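Local coordinates for protein alpha-fucosidase GH29 (PDB 4PSR) that hydrolyses alpha-L-fucosides as a GH29 glycoside hydrolase, probably releasing alpha-1,6-linked fucose from the reducing-end N-acetylglucosamine of glycoproteins, at residues 546-558 / 573-585. Numbering follows the deposited sequence. Where two conformers were deposited one is given.
Sequences DGTKATLFSGFRF and EDGSVGSIVVSKI. With NAG (2-acetamido-2-deoxy-beta-D-glucopyranose), chain C; NAG (2-acetamido-2-deoxy-beta-D-glucopyranose), chain B; MAN (alpha-D-mannopyranose), chain D.
A classic beta bulge ends the antiparallel pairing of strands 548-553 and 579-584: G578 and S579 both face F553, whose O accepts from G578 N at 2.7 Å and, longer and more bent, from S579 N at 3.2 Å (N-H...O 151°). Along 548-553 the regular hydrogen-bonded pairs K549-S583 and T551-V581 lead up to it; T551 N reaches V581 O at 2.8 Å, in the carbonyl plane. S579, itself in the bulge, holds through its OG the loop 554-558 that follows strand 548-553. With chi1 52° this OG sits between its own N and carbonyl carbon, donates to G555 O at 2.8 Å from above that carbonyl plane, and accepts from F558 N at 2.9 Å. In this loop F558 CA lies over one face of the F553 ring, offset toward its rim, a placement consistent with those two bonds.

On the face of A550, L552, I580 and V582, L552 and I580 lie side by side, CD2 to CG1 3.8 Å, while L552 CD1 meets V577 CG2; L552 also packs on L565 of strand 562-565. On the face of T551, F553 and V581, V581 CG2 lies 3.7 Å from F553 CE1, also touches F558 CD1, and borders a mannose. Chain C NAG O6 approaches the F558 ring edge. R557 NH1 donates to O7 of that NAG at 3.0 Å, at the guanidinium edge, while the chain B NAG covers one guanidinium face and F556 CE2 the other. A salt bridge from NE to D525 anchors the group. The arrangement is that of a bulged antiparallel pair at the centre of a four-stranded C-terminal sheet, one face of which packs against a protein-attached N-glycan.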
loop_
_atom_site.group_PDB
_atom_site.type_symbol
_atom_site.label_atom_id
_atom_site.label_comp_id
_atom_site.label_asym_id
_atom_site.label_seq_id
_atom_site.Cartn_x
_atom_site.Cartn_y
_atom_site.Cartn_z
ATOM N N ASP A 546 -34.103 2.191 -5.650
ATOM C CA ASP A 546 -35.100 1.254 -5.137
ATOM C C ASP A 546 -34.395 0.286 -4.199
ATOM O O ASP A 546 -33.212 0.001 -4.381
ATOM C CB ASP A 546 -35.742 0.475 -6.281
ATOM C CG ASP A 546 -36.790 1.284 -7.036
ATOM O OD1 ASP A 546 -37.126 2.397 -6.597
ATOM O OD2 ASP A 546 -37.281 0.752 -8.041
ATOM N N GLY A 547 -35.119 -0.170 -3.188
ATOM C CA GLY A 547 -34.578 -1.122 -2.223
ATOM C C GLY A 547 -33.553 -0.525 -1.264
ATOM O O GLY A 547 -32.904 -1.245 -0.510
ATOM N N THR A 548 -33.433 0.793 -1.261
ATOM C CA THR A 548 -32.408 1.499 -0.488
ATOM C C THR A 548 -33.019 2.664 0.283
ATOM O O THR A 548 -34.074 3.189 -0.093
ATOM C CB THR A 548 -31.306 2.052 -1.431
ATOM O OG1 THR A 548 -30.989 1.097 -2.447
ATOM C CG2 THR A 548 -30.037 2.413 -0.680
ATOM N N LYS A 549 -32.385 3.045 1.387
ATOM C CA LYS A 549 -32.674 4.311 2.042
ATOM C C LYS A 549 -31.372 5.048 2.300
ATOM O O LYS A 549 -30.291 4.434 2.363
ATOM C CB LYS A 549 -33.460 4.117 3.338
ATOM C CG LYS A 549 -32.738 3.340 4.420
ATOM C CD LYS A 549 -33.579 3.302 5.681
ATOM C CE LYS A 549 -32.976 2.380 6.731
ATOM N NZ LYS A 549 -33.809 2.327 7.956
ATOM N N ALA A 550 -31.444 6.370 2.406
ATOM C CA ALA A 550 -30.289 7.182 2.766
ATOM C C ALA A 550 -30.627 8.004 3.985
ATOM O O ALA A 550 -31.708 8.593 4.048
ATOM C CB ALA A 550 -29.866 8.090 1.610
ATOM N N THR A 551 -29.710 8.056 4.944
ATOM C CA THR A 551 -29.869 8.876 6.126
ATOM C C THR A 551 -28.844 9.990 6.071
ATOM O O THR A 551 -27.637 9.733 5.981
ATOM C CB THR A 551 -29.717 8.013 7.385
ATOM O OG1 THR A 551 -30.652 6.938 7.310
ATOM C CG2 THR A 551 -29.974 8.806 8.634
ATOM N N LEU A 552 -29.331 11.232 6.060
ATOM C CA LEU A 552 -28.477 12.405 5.986
ATOM C C LEU A 552 -28.240 12.907 7.383
ATOM O O LEU A 552 -29.187 13.012 8.158
ATOM C CB LEU A 552 -29.165 13.543 5.217
ATOM C CG LEU A 552 -29.721 13.223 3.846
ATOM C CD1 LEU A 552 -30.367 14.463 3.218
ATOM C CD2 LEU A 552 -28.621 12.723 2.981
ATOM N N PHE A 553 -26.992 13.232 7.700
ATOM C CA PHE A 553 -26.628 13.806 8.989
ATOM C C PHE A 553 -26.067 15.207 8.824
ATOM O O PHE A 553 -25.317 15.465 7.885
ATOM C CB PHE A 553 -25.545 12.957 9.669
ATOM C CG PHE A 553 -26.037 11.647 10.187
ATOM C CD1 PHE A 553 -26.084 10.537 9.365
ATOM C CD2 PHE A 553 -26.421 11.516 11.508
ATOM C CE1 PHE A 553 -26.524 9.326 9.849
ATOM C CE2 PHE A 553 -26.863 10.299 11.991
ATOM C CZ PHE A 553 -26.916 9.212 11.159
ATOM N N SER A 554 -26.355 16.107 9.762
ATOM C CA SER A 554 -25.781 17.453 9.685
ATOM C C SER A 554 -24.287 17.496 10.011
ATOM O O SER A 554 -23.554 18.333 9.496
ATOM C CB SER A 554 -26.530 18.420 10.614
ATOM O OG SER A 554 -26.601 17.937 11.944
ATOM N N GLY A 555 -23.842 16.583 10.864
ATOM C CA GLY A 555 -22.481 16.584 11.340
ATOM C C GLY A 555 -21.497 15.983 10.348
ATOM O O GLY A 555 -21.892 15.318 9.381
ATOM N N PHE A 556 -20.226 16.232 10.637
ATOM C CA PHE A 556 -19.050 15.819 9.850
ATOM C C PHE A 556 -18.976 14.286 9.738
ATOM O O PHE A 556 -18.574 13.747 8.692
ATOM C CB PHE A 556 -17.841 16.417 10.608
ATOM C CG PHE A 556 -16.467 16.130 10.035
ATOM C CD1 PHE A 556 -15.944 16.880 8.985
ATOM C CD2 PHE A 556 -15.640 15.198 10.651
ATOM C CE1 PHE A 556 -14.641 16.634 8.497
ATOM C CE2 PHE A 556 -14.343 14.956 10.183
ATOM C CZ PHE A 556 -13.841 15.681 9.116
ATOM N N ARG A 557 -19.404 13.587 10.784
ATOM C CA ARG A 557 -19.200 12.144 10.880
ATOM C C ARG A 557 -20.331 11.473 11.668
ATOM O O ARG A 557 -20.121 10.965 12.784
ATOM C CB ARG A 557 -17.824 11.889 11.502
ATOM C CG ARG A 557 -17.221 10.528 11.197
ATOM C CD ARG A 557 -15.725 10.502 11.505
ATOM N NE ARG A 557 -14.878 10.994 10.414
ATOM C CZ ARG A 557 -13.740 11.673 10.567
ATOM N NH1 ARG A 557 -13.287 12.005 11.774
ATOM N NH2 ARG A 557 -13.038 12.052 9.511
ATOM N N PHE A 558 -21.542 11.531 11.112
ATOM C CA PHE A 558 -22.697 10.781 11.606
ATOM C C PHE A 558 -23.186 11.198 12.992
ATOM O O PHE A 558 -23.599 10.368 13.788
ATOM C CB PHE A 558 -22.420 9.269 11.517
ATOM C CG PHE A 558 -21.622 8.899 10.305
ATOM C CD1 PHE A 558 -22.176 9.020 9.032
ATOM C CD2 PHE A 558 -20.281 8.529 10.417
ATOM C CE1 PHE A 558 -21.440 8.725 7.890
ATOM C CE2 PHE A 558 -19.534 8.250 9.279
ATOM C CZ PHE A 558 -20.115 8.374 8.005
ATOM N N GLU A 573 -31.474 20.907 1.183
ATOM C CA GLU A 573 -31.115 22.296 1.452
ATOM C C GLU A 573 -29.606 22.504 1.485
ATOM O O GLU A 573 -28.890 21.724 2.112
ATOM C CB GLU A 573 -31.717 22.736 2.789
ATOM C CG GLU A 573 -31.122 24.021 3.361
ATOM C CD GLU A 573 -31.812 24.467 4.640
ATOM O OE1 GLU A 573 -32.999 24.123 4.830
ATOM O OE2 GLU A 573 -31.165 25.155 5.457
ATOM N N ASP A 574 -29.136 23.564 0.822
ATOM C CA ASP A 574 -27.724 23.942 0.846
ATOM C C ASP A 574 -27.207 24.030 2.276
ATOM O O ASP A 574 -27.875 24.589 3.146
ATOM C CB ASP A 574 -27.533 25.294 0.152
ATOM C CG ASP A 574 -26.072 25.702 0.048
ATOM O OD1 ASP A 574 -25.414 25.322 -0.946
ATOM O OD2 ASP A 574 -25.582 26.407 0.956
ATOM N N GLY A 575 -26.025 23.468 2.520
ATOM C CA GLY A 575 -25.409 23.526 3.834
ATOM C C GLY A 575 -26.017 22.639 4.915
ATOM O O GLY A 575 -25.636 22.750 6.080
ATOM N N SER A 576 -26.947 21.759 4.551
ATOM C CA SER A 576 -27.650 20.934 5.541
ATOM C C SER A 576 -27.032 19.549 5.776
ATOM O O SER A 576 -27.358 18.897 6.766
ATOM C CB SER A 576 -29.101 20.735 5.132
ATOM O OG SER A 576 -29.204 19.975 3.942
ATOM N N VAL A 577 -26.186 19.084 4.862
ATOM C CA VAL A 577 -25.617 17.734 4.984
ATOM C C VAL A 577 -24.139 17.784 5.301
ATOM O O VAL A 577 -23.405 18.534 4.682
ATOM C CB VAL A 577 -25.751 16.937 3.682
ATOM C CG1 VAL A 577 -25.200 15.516 3.883
ATOM C CG2 VAL A 577 -27.184 16.879 3.243
ATOM N N GLY A 578 -23.709 16.962 6.255
ATOM C CA GLY A 578 -22.290 16.762 6.517
ATOM C C GLY A 578 -21.816 15.336 6.228
ATOM O O GLY A 578 -20.638 15.115 5.955
ATOM N N SER A 579 -22.723 14.383 6.312
ATOM C CA SER A 579 -22.377 12.969 6.158
ATOM C C SER A 579 -23.627 12.159 5.832
ATOM O O SER A 579 -24.761 12.599 6.105
ATOM C CB SER A 579 -21.651 12.434 7.411
ATOM O OG SER A 579 -22.367 12.702 8.610
ATOM N N ILE A 580 -23.438 10.983 5.241
ATOM C CA ILE A 580 -24.552 10.178 4.737
ATOM C C ILE A 580 -24.339 8.690 4.990
ATOM O O ILE A 580 -23.225 8.197 4.814
ATOM C CB ILE A 580 -24.744 10.380 3.204
ATOM C CG1 ILE A 580 -24.964 11.865 2.865
ATOM C CG2 ILE A 580 -25.894 9.498 2.681
ATOM C CD1 ILE A 580 -24.900 12.185 1.368
ATOM N N VAL A 581 -25.393 7.986 5.398
ATOM C CA VAL A 581 -25.380 6.529 5.528
ATOM C C VAL A 581 -26.376 5.954 4.543
ATOM O O VAL A 581 -27.561 6.293 4.580
ATOM C CB VAL A 581 -25.768 6.071 6.949
ATOM C CG1 VAL A 581 -25.784 4.530 7.062
ATOM C CG2 VAL A 581 -24.821 6.672 7.958
ATOM N N VAL A 582 -25.907 5.087 3.659
ATOM C CA VAL A 582 -26.751 4.494 2.638
ATOM C C VAL A 582 -26.955 3.027 3.037
ATOM O O VAL A 582 -25.984 2.308 3.256
ATOM C CB VAL A 582 -26.093 4.642 1.276
ATOM C CG1 VAL A 582 -26.998 4.104 0.189
ATOM C CG2 VAL A 582 -25.758 6.123 1.025
ATOM N N SER A 583 -28.213 2.614 3.150
ATOM C CA SER A 583 -28.559 1.298 3.696
ATOM C C SER A 583 -29.557 0.575 2.797
ATOM O O SER A 583 -30.314 1.202 2.050
ATOM C CB SER A 583 -29.160 1.446 5.099
ATOM O OG SER A 583 -28.369 2.275 5.943
ATOM N N LYS A 584 -29.545 -0.751 2.862
ATOM C CA LYS A 584 -30.567 -1.558 2.242
ATOM C C LYS A 584 -31.768 -1.524 3.141
ATOM O O LYS A 584 -31.652 -1.604 4.375
ATOM C CB LYS A 584 -30.097 -3.009 2.080
ATOM C CG LYS A 584 -29.831 -3.405 0.639
ATOM C CD LYS A 584 -29.329 -4.841 0.517
ATOM C CE LYS A 584 -30.404 -5.766 -0.034
ATOM N NZ LYS A 584 -30.681 -5.523 -1.481
ATOM N N ILE A 585 -32.935 -1.346 2.539
ATOM C CA ILE A 585 -34.128 -1.743 3.222
ATOM C C ILE A 585 -34.123 -3.242 2.943
ATOM O O ILE A 585 -34.463 -3.987 3.806
ATOM C CB ILE A 585 -35.416 -1.055 2.716
ATOM C CG1 ILE A 585 -35.773 -1.558 1.324
ATOM C CG2 ILE A 585 -35.262 0.473 2.762
ATOM C CD1 ILE A 585 -36.972 -0.871 0.728
ATOM O OXT ILE A 585 -33.730 -3.758 1.890
HETATM C C1 NAG C . -14.010 7.972 13.682
HETATM C C2 NAG C . -14.762 8.871 14.647
HETATM C C3 NAG C . -15.834 8.075 15.365
HETATM C C4 NAG C . -16.727 7.363 14.362
HETATM C C5 NAG C . -15.872 6.538 13.417
HETATM C C6 NAG C . -16.671 5.839 12.348
HETATM C C7 NAG C . -13.550 10.803 15.543
HETATM C C8 NAG C . -12.621 11.298 16.607
HETATM N N2 NAG C . -13.870 9.504 15.603
HETATM O O3 NAG C . -16.597 8.949 16.193
HETATM O O4 NAG C . -17.596 6.488 15.071
HETATM O O5 NAG C . -14.929 7.398 12.758
HETATM O O6 NAG C . -17.431 6.785 11.610
HETATM O O7 NAG C . -13.986 11.540 14.668
HETATM C C1 NAG B . -9.904 8.697 10.433
HETATM C C2 NAG B . -10.945 7.661 10.100
HETATM C C3 NAG B . -12.254 8.025 10.795
HETATM C C4 NAG B . -12.027 8.225 12.292
HETATM C C5 NAG B . -10.864 9.185 12.531
HETATM C C6 NAG B . -10.487 9.326 13.990
HETATM C C7 NAG B . -11.061 6.361 8.021
HETATM C C8 NAG B . -11.241 6.416 6.542
HETATM N N2 NAG B . -11.128 7.533 8.661
HETATM O O3 NAG B . -13.190 6.980 10.572
HETATM O O4 NAG B . -13.172 8.820 12.903
HETATM O O5 NAG B . -9.695 8.721 11.838
HETATM O O6 NAG B . -9.977 8.103 14.495
HETATM O O7 NAG B . -10.856 5.304 8.608
HETATM C C1 MAN D . -25.534 3.140 13.804
HETATM C C2 MAN D . -26.414 2.085 13.037
HETATM C C3 MAN D . -25.738 1.648 11.712
HETATM C C4 MAN D . -25.263 2.865 10.883
HETATM C C5 MAN D . -24.465 3.844 11.783
HETATM C C6 MAN D . -24.102 5.140 11.096
HETATM O O2 MAN D . -27.619 2.653 12.666
HETATM O O3 MAN D . -26.596 0.822 10.922
HETATM O O4 MAN D . -24.416 2.398 9.822
HETATM O O5 MAN D . -25.231 4.205 12.973
HETATM O O6 MAN D . -22.718 5.406 11.366
HETATM O O HOH W 1 -33.309 -4.018 -1.107
HETATM O O HOH W 2 -29.540 4.740 6.004
HETATM O O HOH W 3 -24.552 20.510 7.889
#